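Local atomic coordinates of imelysin-like protein (Psychrobacter arcticus, PDB entry 3PF0), a protein that is of unknown function but belongs to the imelysin-like, peptidase M75 family and may be a metalloendopeptidase. Residues A[237-242]-A[339-344]. Residues are numbered along the deposited sequence; the frame is centred on the assembly and turned at random. Where two conformers were deposited one is given.
Sequences LVETMK and NITRLI
V238 and T341 meet methyl to methyl: CG2 of T341 lies 3.7 Å from CG1 of V238 and equally near the valine's other branch, so the threonine methyl touches both. Each valine methyl also has a second neighbour on the opposing helix. CG1 of V238 reaches CD1 of I344 at 3.8 Å, the two side chains running past each other in opposite directions, while its CG2 is 4.1 Å from CG2 of I340. The valine's chi1 of 51° sets CG1 between the backbone N and the carbonyl carbon and CG2 anti to N, turning one branch to each isoleucine. This is the tight, buried part of a nearly antiparallel pairing of helices 225-250 and 327-351, whose local axes approach to 9.6 Å at 152°. L337 also packs on V238, and helix 268-283 touches I340 and I344. An alanine in place of V238 would probably open a gap beside CG2 of T341 and leave I340 CG2 and I344 CD1 without their partners here.

The looser side is partly exposed: K242 buries 22 Å² against the other segment, where V238 buries 64 and T341 86 Å². CE of K242 lies 3.5 Å from T341 OG1. That approach is carbon to oxygen; the hydroxyl is hydrogen-bonded instead to O of T338 in its own helix, and NZ of K242 makes a weak hydrogen bond to OH of Y334. With no hydrogen bond between the two segments, their cohesion rests on aliphatic packing, methyl to methyl at V238 and T341, with the methylenes of K242 alongside.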
ATOM      1  N   LEU A 237       2.748   8.690   0.016  1.00 39.76           N
ATOM      2  CA  LEU A 237       2.385   7.524   0.832  1.00 37.85           C
ATOM      3  C   LEU A 237       1.947   7.956   2.242  1.00 42.00           C
ATOM      4  O   LEU A 237       0.886   7.538   2.699  1.00 40.33           O
ATOM      5  CB  LEU A 237       3.562   6.517   0.915  1.00 37.13           C
ATOM      6  CG  LEU A 237       3.337   5.250   1.766  1.00 40.44           C
ATOM      7  CD1 LEU A 237       2.344   4.294   1.105  1.00 39.15           C
ATOM      8  CD2 LEU A 237       4.633   4.528   2.014  1.00 43.08           C
ATOM      9  N   VAL A 238       2.752   8.797   2.910  1.00 40.09           N
ATOM     10  CA  VAL A 238       2.482   9.266   4.271  1.00 40.53           C
ATOM     11  C   VAL A 238       1.415  10.399   4.252  1.00 45.51           C
ATOM     12  O   VAL A 238       0.631  10.486   5.203  1.00 44.80           O
ATOM     13  CB  VAL A 238       3.797   9.638   5.025  1.00 45.35           C
ATOM     14  CG1 VAL A 238       4.673  10.588   4.224  1.00 46.40           C
ATOM     15  CG2 VAL A 238       3.545  10.162   6.442  1.00 45.66           C
ATOM     16  N   GLU A 239       1.360  11.226   3.181  1.00 43.59           N
ATOM     17  CA  GLU A 239       0.369  12.301   3.097  0.50 44.24           C
ATOM     18  C   GLU A 239      -1.048  11.727   2.945  1.00 47.47           C
ATOM     19  O   GLU A 239      -1.928  12.122   3.704  1.00 46.68           O
ATOM     20  CB  GLU A 239       0.696  13.288   1.967  0.50 46.18           C
ATOM     21  CG  GLU A 239       1.022  14.679   2.492  0.50 56.94           C
ATOM     22  CD  GLU A 239       1.745  15.641   1.567  0.50 72.49           C
ATOM     23  OE1 GLU A 239       1.825  15.372   0.346  0.50 43.28           O
ATOM     24  OE2 GLU A 239       2.224  16.683   2.070  0.50 74.18           O
ATOM     25  N   THR A 240      -1.258  10.766   2.005  1.00 43.83           N
ATOM     26  CA  THR A 240      -2.569  10.134   1.791  1.00 42.97           C
ATOM     27  C   THR A 240      -2.943   9.266   3.000  1.00 46.86           C
ATOM     28  O   THR A 240      -4.121   9.129   3.301  1.00 46.92           O
ATOM     29  CB  THR A 240      -2.623   9.324   0.480  1.00 48.22           C
ATOM     30  OG1 THR A 240      -1.661   8.267   0.518  1.00 48.91           O
ATOM     31  CG2 THR A 240      -2.436  10.190  -0.766  1.00 44.44           C
HETATM   32  N   MSE A 241      -1.945   8.709   3.698  1.00 42.88           N
HETATM   33  CA  MSE A 241      -2.155   7.917   4.900  1.00 42.54           C
HETATM   34  C   MSE A 241      -2.682   8.798   6.047  1.00 46.38           C
HETATM   35  O   MSE A 241      -3.709   8.457   6.629  1.00 46.03           O
HETATM   36  CB  MSE A 241      -0.857   7.205   5.291  1.00 45.08           C
HETATM   37  CG  MSE A 241      -0.849   6.630   6.686  1.00 53.20           C
HETATM   38 SE   MSE A 241       0.508   5.250   6.828  0.75 61.75          SE
HETATM   39  CE  MSE A 241       2.144   6.301   6.589  1.00 59.23           C
ATOM     40  N   LYS A 242      -2.003   9.912   6.381  1.00 42.87           N
ATOM     41  CA  LYS A 242      -2.469  10.756   7.485  1.00 43.61           C
ATOM     42  C   LYS A 242      -3.830  11.439   7.178  1.00 48.13           C
ATOM     43  O   LYS A 242      -4.635  11.607   8.093  1.00 48.59           O
ATOM     44  CB  LYS A 242      -1.408  11.796   7.911  1.00 46.98           C
ATOM     45  CG  LYS A 242      -1.105  12.921   6.924  1.00 53.06           C
ATOM     46  CD  LYS A 242      -0.049  13.862   7.499  1.00 57.92           C
ATOM     47  CE  LYS A 242       0.038  15.187   6.785  1.00 58.52           C
ATOM     48  NZ  LYS A 242      -1.138  16.044   7.075  1.00 67.51           N
ATOM     49  N   ASN A 339       4.510  15.236  11.444  1.00 47.07           N
ATOM     50  CA  ASN A 339       5.918  15.547  11.682  1.00 47.73           C
ATOM     51  C   ASN A 339       6.824  14.828  10.646  1.00 50.11           C
ATOM     52  O   ASN A 339       7.836  15.396  10.243  1.00 50.81           O
ATOM     53  CB  ASN A 339       6.331  15.195  13.112  1.00 47.76           C
ATOM     54  CG  ASN A 339       7.763  15.553  13.422  1.00 65.68           C
ATOM     55  OD1 ASN A 339       8.194  16.697  13.243  1.00 61.86           O
ATOM     56  ND2 ASN A 339       8.545  14.569  13.851  1.00 54.07           N
ATOM     57  N   ILE A 340       6.444  13.616  10.193  1.00 44.92           N
ATOM     58  CA  ILE A 340       7.200  12.870   9.175  1.00 43.60           C
ATOM     59  C   ILE A 340       7.076  13.600   7.813  1.00 47.83           C
ATOM     60  O   ILE A 340       8.089  13.781   7.141  1.00 48.29           O
ATOM     61  CB  ILE A 340       6.789  11.365   9.095  1.00 44.63           C
ATOM     62  CG1 ILE A 340       7.245  10.607  10.364  1.00 45.44           C
ATOM     63  CG2 ILE A 340       7.349  10.693   7.825  1.00 43.84           C
ATOM     64  CD1 ILE A 340       6.693   9.204  10.537  1.00 51.07           C
ATOM     65  N   THR A 341       5.863  14.050   7.435  1.00 44.96           N
ATOM     66  CA  THR A 341       5.640  14.790   6.176  1.00 44.99           C
ATOM     67  C   THR A 341       6.423  16.102   6.214  1.00 50.54           C
ATOM     68  O   THR A 341       7.016  16.486   5.204  1.00 51.00           O
ATOM     69  CB  THR A 341       4.146  15.043   5.891  1.00 49.45           C
ATOM     70  OG1 THR A 341       3.546  15.634   7.029  1.00 53.36           O
ATOM     71  CG2 THR A 341       3.395  13.794   5.549  1.00 44.44           C
ATOM     72  N   ARG A 342       6.465  16.754   7.397  1.00 47.54           N
ATOM     73  CA  ARG A 342       7.201  17.995   7.635  1.00 49.06           C
ATOM     74  C   ARG A 342       8.686  17.781   7.357  1.00 53.70           C
ATOM     75  O   ARG A 342       9.281  18.545   6.595  1.00 54.66           O
ATOM     76  CB  ARG A 342       6.986  18.482   9.077  1.00 49.46           C
ATOM     77  CG  ARG A 342       7.576  19.865   9.365  1.00 59.60           C
ATOM     78  CD  ARG A 342       7.557  20.222  10.847  1.00 66.69           C
ATOM     79  NE  ARG A 342       8.407  19.337  11.652  1.00 74.23           N
ATOM     80  CZ  ARG A 342       9.721  19.478  11.803  1.00 89.27           C
ATOM     81  NH1 ARG A 342      10.365  20.472  11.198  1.00 75.84           N
ATOM     82  NH2 ARG A 342      10.405  18.621  12.551  1.00 75.43           N
ATOM     83  N   LEU A 343       9.266  16.715   7.940  1.00 49.08           N
ATOM     84  CA  LEU A 343      10.670  16.367   7.777  1.00 49.00           C
ATOM     85  C   LEU A 343      11.002  16.020   6.321  1.00 51.96           C
ATOM     86  O   LEU A 343      12.083  16.380   5.862  1.00 53.37           O
ATOM     87  CB  LEU A 343      11.064  15.204   8.704  1.00 48.59           C
ATOM     88  CG  LEU A 343      11.170  15.510  10.208  1.00 54.40           C
ATOM     89  CD1 LEU A 343      11.306  14.239  11.000  1.00 53.42           C
ATOM     90  CD2 LEU A 343      12.340  16.436  10.525  1.00 59.13           C
ATOM     91  N   ILE A 344      10.084  15.358   5.589  1.00 45.36           N
ATOM     92  CA  ILE A 344      10.335  14.994   4.190  1.00 44.19           C
ATOM     93  C   ILE A 344      10.352  16.260   3.299  1.00 49.44           C
ATOM     94  O   ILE A 344      11.293  16.447   2.522  1.00 49.95           O
ATOM     95  CB  ILE A 344       9.339  13.913   3.667  1.00 44.96           C
ATOM     96  CG1 ILE A 344       9.510  12.587   4.445  1.00 43.86           C
ATOM     97  CG2 ILE A 344       9.519  13.680   2.148  1.00 45.29           C
ATOM     98  CD1 ILE A 344       8.408  11.511   4.203  1.00 47.39           C
TER